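Local atomic coordinates of D-alanyl transferase DltD (Enterococcus faecium TX0133A04, PDB entry 6PFX), a protein that probably transfers D-alanine onto lipoteichoic acid at the membrane surface, a step in building the Gram-positive cell wall. Residues Q78-Y83 with R141-R146; M84-A89 with Q276-Q281. One frame throughout, in Å; residues are numbered along the deposited sequence.

Overall arrangement
Both contacts are made by helix 79-89, whose first half packs on helix 138-147 in interaction 1 and whose second half runs beside helix 271-284 in interaction 2; their centres lie about 8 Å apart. Tyr83 links the two: its ring meets Leu143 in interaction 1, while Tyr83 CD1 lies 3.1 Å from Leu277 O and Tyr83 CE1 3.7 Å from Gln281 CB. The two buried contacts adjoin within an SGNH-hydrolase-type fold, which contains a parallel five-stranded sheet. Ser46, His348 and Asp345 have a geometry consistent with a Ser-His-Asp triad, as in SGNH hydrolases, and belong to neither contact.

Interaction 1 of 2, residues Q78-Y83 with R141-R146; sequences QSLSQY and RYLARR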
loop_
_atom_site.group_PDB
_atom_site.type_symbol
_atom_site.label_atom_id
_atom_site.label_comp_id
_atom_site.label_asym_id
_atom_site.label_seq_id
_atom_site.Cartn_x
_atom_site.Cartn_y
_atom_site.Cartn_z
ATOM N N GLN A 78 -1.590 1.436 -5.979
ATOM C CA GLN A 78 -0.347 2.149 -5.682
ATOM C C GLN A 78 -0.679 3.431 -4.918
ATOM O O GLN A 78 -1.755 3.532 -4.317
ATOM C CB GLN A 78 0.449 2.406 -6.968
ATOM C CG GLN A 78 0.649 1.134 -7.799
ATOM C CD GLN A 78 1.712 1.196 -8.918
ATOM O OE1 GLN A 78 1.917 0.195 -9.613
ATOM N NE2 GLN A 78 2.381 2.339 -9.097
ATOM N N SER A 79 0.224 4.416 -4.908
ATOM C CA SER A 79 0.080 5.498 -3.932
ATOM C C SER A 79 -1.133 6.379 -4.213
ATOM O O SER A 79 -1.821 6.803 -3.277
ATOM C CB SER A 79 1.348 6.351 -3.854
ATOM O OG SER A 79 2.416 5.597 -3.310
ATOM N N LEU A 80 -1.402 6.684 -5.486
ATOM C CA LEU A 80 -2.519 7.563 -5.822
ATOM C C LEU A 80 -3.839 6.953 -5.364
ATOM O O LEU A 80 -4.652 7.615 -4.706
ATOM C CB LEU A 80 -2.521 7.827 -7.326
ATOM C CG LEU A 80 -3.363 8.988 -7.832
ATOM C CD1 LEU A 80 -2.878 9.357 -9.219
ATOM C CD2 LEU A 80 -4.803 8.604 -7.884
ATOM N N SER A 81 -4.049 5.669 -5.660
ATOM C CA SER A 81 -5.288 5.025 -5.247
ATOM C C SER A 81 -5.405 4.990 -3.731
ATOM O O SER A 81 -6.481 5.235 -3.173
ATOM C CB SER A 81 -5.352 3.605 -5.797
ATOM O OG SER A 81 -5.440 3.639 -7.203
ATOM N N GLN A 82 -4.316 4.691 -3.035
ATOM C CA GLN A 82 -4.448 4.604 -1.581
ATOM C C GLN A 82 -4.583 5.979 -0.944
ATOM O O GLN A 82 -5.247 6.112 0.091
ATOM C CB GLN A 82 -3.361 3.709 -1.004
ATOM C CG GLN A 82 -3.763 2.231 -1.281
ATOM C CD GLN A 82 -2.687 1.203 -1.017
ATOM O OE1 GLN A 82 -2.768 0.449 -0.051
ATOM N NE2 GLN A 82 -1.709 1.121 -1.910
ATOM N N TYR A 83 -4.010 7.015 -1.559
ATOM C CA TYR A 83 -4.320 8.373 -1.132
ATOM C C TYR A 83 -5.818 8.649 -1.193
ATOM O O TYR A 83 -6.376 9.274 -0.287
ATOM C CB TYR A 83 -3.603 9.411 -1.999
ATOM C CG TYR A 83 -3.986 10.838 -1.645
ATOM C CD1 TYR A 83 -3.413 11.466 -0.557
ATOM C CD2 TYR A 83 -4.920 11.554 -2.391
ATOM C CE1 TYR A 83 -3.750 12.775 -0.212
ATOM C CE2 TYR A 83 -5.266 12.860 -2.049
ATOM C CZ TYR A 83 -4.669 13.468 -0.961
ATOM O OH TYR A 83 -4.995 14.765 -0.601
ATOM N N ARG A 141 -3.113 20.611 -5.905
ATOM C CA ARG A 141 -2.717 20.997 -7.252
ATOM C C ARG A 141 -2.035 19.836 -7.954
ATOM O O ARG A 141 -2.281 19.591 -9.141
ATOM C CB ARG A 141 -1.800 22.216 -7.213
ATOM C CG ARG A 141 -2.445 23.461 -6.616
ATOM C CD ARG A 141 -1.510 24.660 -6.731
ATOM N NE ARG A 141 -1.462 25.161 -8.099
ATOM C CZ ARG A 141 -0.684 26.156 -8.508
ATOM N NH1 ARG A 141 0.129 26.761 -7.654
ATOM N NH2 ARG A 141 -0.719 26.540 -9.777
ATOM N N TYR A 142 -1.193 19.097 -7.225
ATOM C CA TYR A 142 -0.514 17.953 -7.813
ATOM C C TYR A 142 -1.516 16.876 -8.206
ATOM O O TYR A 142 -1.462 16.331 -9.313
ATOM C CB TYR A 142 0.538 17.392 -6.846
ATOM C CG TYR A 142 1.174 16.148 -7.388
ATOM C CD1 TYR A 142 2.167 16.215 -8.356
ATOM C CD2 TYR A 142 0.754 14.898 -6.964
ATOM C CE1 TYR A 142 2.729 15.073 -8.880
ATOM C CE2 TYR A 142 1.313 13.738 -7.488
ATOM C CZ TYR A 142 2.305 13.840 -8.441
ATOM O OH TYR A 142 2.888 12.722 -8.987
ATOM N N LEU A 143 -2.435 16.541 -7.298
ATOM C CA LEU A 143 -3.424 15.523 -7.622
ATOM C C LEU A 143 -4.258 15.928 -8.831
ATOM O O LEU A 143 -4.549 15.094 -9.693
ATOM C CB LEU A 143 -4.316 15.260 -6.418
ATOM C CG LEU A 143 -5.448 14.263 -6.646
ATOM C CD1 LEU A 143 -4.892 12.919 -7.038
ATOM C CD2 LEU A 143 -6.270 14.191 -5.363
ATOM N N ALA A 144 -4.667 17.198 -8.914
ATOM C CA ALA A 144 -5.452 17.629 -10.066
ATOM C C ALA A 144 -4.649 17.472 -11.346
ATOM O O ALA A 144 -5.162 16.979 -12.357
ATOM C CB ALA A 144 -5.907 19.079 -9.901
ATOM N N ARG A 145 -3.367 17.841 -11.297
ATOM C CA ARG A 145 -2.488 17.679 -12.449
ATOM C C ARG A 145 -2.403 16.220 -12.864
ATOM O O ARG A 145 -2.445 15.897 -14.058
ATOM C CB ARG A 145 -1.091 18.200 -12.105
ATOM C CG ARG A 145 -0.955 19.700 -12.177
ATOM C CD ARG A 145 0.484 20.143 -12.422
ATOM N NE ARG A 145 1.444 19.657 -11.429
ATOM C CZ ARG A 145 1.596 20.169 -10.209
ATOM N NH1 ARG A 145 0.835 21.178 -9.805
ATOM N NH2 ARG A 145 2.509 19.670 -9.386
ATOM N N ARG A 146 -2.293 15.322 -11.893
ATOM C CA ARG A 146 -2.178 13.911 -12.222
ATOM C C ARG A 146 -3.476 13.386 -12.806
ATOM O O ARG A 146 -3.476 12.698 -13.833
ATOM C CB ARG A 146 -1.826 13.120 -10.973
ATOM C CG ARG A 146 -0.401 13.266 -10.535
ATOM C CD ARG A 146 0.521 12.522 -11.486
ATOM N NE ARG A 146 0.631 11.093 -11.194
ATOM C CZ ARG A 146 0.746 10.138 -12.115
ATOM N NH1 ARG A 146 0.731 10.437 -13.406
ATOM N NH2 ARG A 146 0.856 8.875 -11.742
#
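Leu143 reaches from helix 138-147 to Tyr83 and Leu80 on the first turns of helix 79-89. Its CD2 methyl makes the tightest contact, 3.7 Å from Tyr83 CE2, approaching the ring obliquely, while its CD1 methyl lies 4.3 Å from Leu80 CG. The two branches of one leucine thus serve two residues three positions apart. Tyr83 swings its ring out with CG anti to the backbone N (chi1 176°), which carries CE2 to the methyl and the phenol oxygen to Arg87, its hydrogen-bond partner one turn on. Leu80 CD1 lies 4.3 Å from Arg146 CB, with the folded guanidinium coming obliquely to the same methyl. Beyond CB the Arg146 chain folds back, and its CG rests 3.4 Å above one face of the Tyr142 ring. NE then makes a salt bridge with Asp274, whose OD1 also bonds the Tyr142 hydroxyl; this shared carboxylate probably helps fix both side chains. The segment axes stay 12.4 Å apart at an angle of 121°, a wide spacing that Leu143, Leu80 and Tyr83 close from both sides. Phe117 of helix 114-120 touches Leu80, helix 271-284 supports Tyr83 through Leu277 and Gln281, and Ile166 of helix 157-167 packs on Ala144 of helix 138-147.

Interaction 2 of 2, residues M84-A89 with Q276-Q281; sequences MMMRSA and QLVLDQ
Segments 84-89 and 276-281 run nearly parallel, their axes 24° apart and 9.8 Å distant at closest approach, with Arg87 and Gln281 nearest in backbone register. Gln281 points its CB toward the other helix and bends at chi2 (68°), bringing its amide beside the stem of Arg87. There OE1 lies 3.5 Å from Arg87 CD, a contact with the methylene rather than with a charged nitrogen. The two side chains cross at about a right angle, yet the amide and guanidinium planes are only 9° apart. The other end of the amide is engaged by water 1, which accepts from Gln281 NE2 at 3.1 Å. The same water sits unusually close to Met86 O, at 2.5 Å, so its link to the main chain of the facing helix is less certain.

Met86 makes the apolar part of the contact. Its CB lies 4.1 Å from Gln281 CG, and the chain, extended beyond CG, carries the methyl CE to within 3.6 Å of Val278 CG1; the sulfur lies 4.0 Å from that same methyl. Met86 and Val278 also meet at about a right angle, so the thioether end passes across the valine branch. The charged end of Arg87 is occupied elsewhere: besides its bond to Tyr83, NH1 forms a salt bridge with Asp140, while NH2 bonds Ser132.

Trp129 of helix 123-132 touches Arg87, and helix 28-35 meets helix 79-89 through Asn31 and Leu34, which pack on Ala89. Leu277 and Asp280 of helix 271-284 rest on Ala139 of helix 138-147, whereas Gln276 is hydrogen-bonded to Gln321 of helix 308-323 and to Gln325 just after it.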
loop_
_atom_site.group_PDB
_atom_site.type_symbol
_atom_site.label_atom_id
_atom_site.label_comp_id
_atom_site.label_asym_id
_atom_site.label_seq_id
_atom_site.Cartn_x
_atom_site.Cartn_y
_atom_site.Cartn_z
ATOM N N MET A 84 -6.480 8.227 -2.279
ATOM C CA MET A 84 -7.910 8.490 -2.412
ATOM C C MET A 84 -8.696 7.761 -1.332
ATOM O O MET A 84 -9.704 8.273 -0.833
ATOM C CB MET A 84 -8.421 8.051 -3.782
ATOM C CG MET A 84 -7.774 8.735 -4.949
ATOM S SD MET A 84 -7.869 10.514 -4.818
ATOM C CE MET A 84 -9.609 10.733 -4.449
ATOM N N MET A 85 -8.261 6.554 -0.972
ATOM C CA MET A 85 -8.889 5.860 0.144
ATOM C C MET A 85 -8.718 6.650 1.434
ATOM O O MET A 85 -9.681 6.865 2.178
ATOM C CB MET A 85 -8.289 4.464 0.301
ATOM C CG MET A 85 -8.489 3.576 -0.897
ATOM S SD MET A 85 -7.796 1.933 -0.633
ATOM C CE MET A 85 -7.419 1.493 -2.333
ATOM N N MET A 86 -7.489 7.097 1.711
ATOM C CA MET A 86 -7.218 7.797 2.960
ATOM C C MET A 86 -8.006 9.095 3.043
ATOM O O MET A 86 -8.619 9.399 4.075
ATOM C CB MET A 86 -5.732 8.130 3.048
ATOM C CG MET A 86 -4.836 6.943 3.216
ATOM S SD MET A 86 -3.124 7.514 3.258
ATOM C CE MET A 86 -2.316 5.929 3.304
ATOM N N ARG A 87 -7.960 9.892 1.967
ATOM C CA ARG A 87 -8.616 11.196 1.944
ATOM C C ARG A 87 -10.124 11.053 2.095
ATOM O O ARG A 87 -10.766 11.860 2.777
ATOM C CB ARG A 87 -8.268 11.915 0.634
ATOM C CG ARG A 87 -8.850 13.322 0.488
ATOM C CD ARG A 87 -8.051 14.310 1.322
ATOM N NE ARG A 87 -8.601 15.664 1.304
ATOM C CZ ARG A 87 -8.023 16.734 0.753
ATOM N NH1 ARG A 87 -6.840 16.651 0.141
ATOM N NH2 ARG A 87 -8.643 17.909 0.830
ATOM N N SER A 88 -10.714 10.049 1.448
ATOM C CA SER A 88 -12.159 9.873 1.512
ATOM C C SER A 88 -12.603 9.344 2.869
ATOM O O SER A 88 -13.774 9.496 3.231
ATOM C CB SER A 88 -12.632 8.932 0.400
ATOM O OG SER A 88 -12.126 7.615 0.564
ATOM N N ALA A 89 -11.702 8.722 3.626
ATOM C CA ALA A 89 -12.030 8.353 4.995
ATOM C C ALA A 89 -12.103 9.575 5.899
ATOM O O ALA A 89 -12.756 9.521 6.949
ATOM C CB ALA A 89 -11.003 7.352 5.520
ATOM N N GLN A 276 4.102 11.080 -2.133
ATOM C CA GLN A 276 4.059 12.294 -1.330
ATOM C C GLN A 276 2.635 12.676 -0.941
ATOM O O GLN A 276 2.422 13.255 0.129
ATOM C CB GLN A 276 4.747 13.453 -2.051
ATOM C CG GLN A 276 4.838 14.701 -1.191
ATOM C CD GLN A 276 5.650 14.555 0.101
ATOM O OE1 GLN A 276 6.484 13.658 0.266
ATOM N NE2 GLN A 276 5.401 15.466 1.019
ATOM N N LEU A 277 1.652 12.384 -1.799
ATOM C CA LEU A 277 0.263 12.620 -1.427
ATOM C C LEU A 277 -0.105 11.816 -0.190
ATOM O O LEU A 277 -0.730 12.338 0.739
ATOM C CB LEU A 277 -0.661 12.228 -2.577
ATOM C CG LEU A 277 -0.653 13.102 -3.820
ATOM C CD1 LEU A 277 -1.486 12.483 -4.924
ATOM C CD2 LEU A 277 -1.254 14.445 -3.467
ATOM N N VAL A 278 0.256 10.530 -0.173
ATOM C CA VAL A 278 0.029 9.690 1.000
ATOM C C VAL A 278 0.651 10.309 2.242
ATOM O O VAL A 278 0.009 10.383 3.290
ATOM C CB VAL A 278 0.589 8.280 0.737
ATOM C CG1 VAL A 278 0.636 7.470 1.992
ATOM C CG2 VAL A 278 -0.210 7.580 -0.379
ATOM N N LEU A 279 1.919 10.726 2.159
ATOM C CA LEU A 279 2.597 11.329 3.306
ATOM C C LEU A 279 1.909 12.614 3.761
ATOM O O LEU A 279 1.784 12.871 4.967
ATOM C CB LEU A 279 4.054 11.598 2.940
ATOM C CG LEU A 279 4.881 10.370 2.554
ATOM C CD1 LEU A 279 6.363 10.751 2.452
ATOM C CD2 LEU A 279 4.674 9.245 3.564
ATOM N N ASP A 280 1.473 13.436 2.810
ATOM C CA ASP A 280 0.748 14.659 3.137
ATOM C C ASP A 280 -0.471 14.343 3.989
ATOM O O ASP A 280 -0.698 14.977 5.027
ATOM C CB ASP A 280 0.374 15.333 1.814
ATOM C CG ASP A 280 -0.159 16.747 1.977
ATOM O OD1 ASP A 280 -1.382 16.896 2.183
ATOM O OD2 ASP A 280 0.642 17.703 1.856
ATOM N N GLN A 281 -1.259 13.354 3.580
ATOM C CA GLN A 281 -2.479 13.040 4.308
ATOM C C GLN A 281 -2.185 12.358 5.640
ATOM O O GLN A 281 -2.853 12.639 6.637
ATOM C CB GLN A 281 -3.412 12.207 3.433
ATOM C CG GLN A 281 -4.812 12.018 3.993
ATOM C CD GLN A 281 -5.632 13.302 4.017
ATOM O OE1 GLN A 281 -5.278 14.290 3.390
ATOM N NE2 GLN A 281 -6.734 13.284 4.756
HETATM O O HOH W 1 -7.908 10.712 6.044
#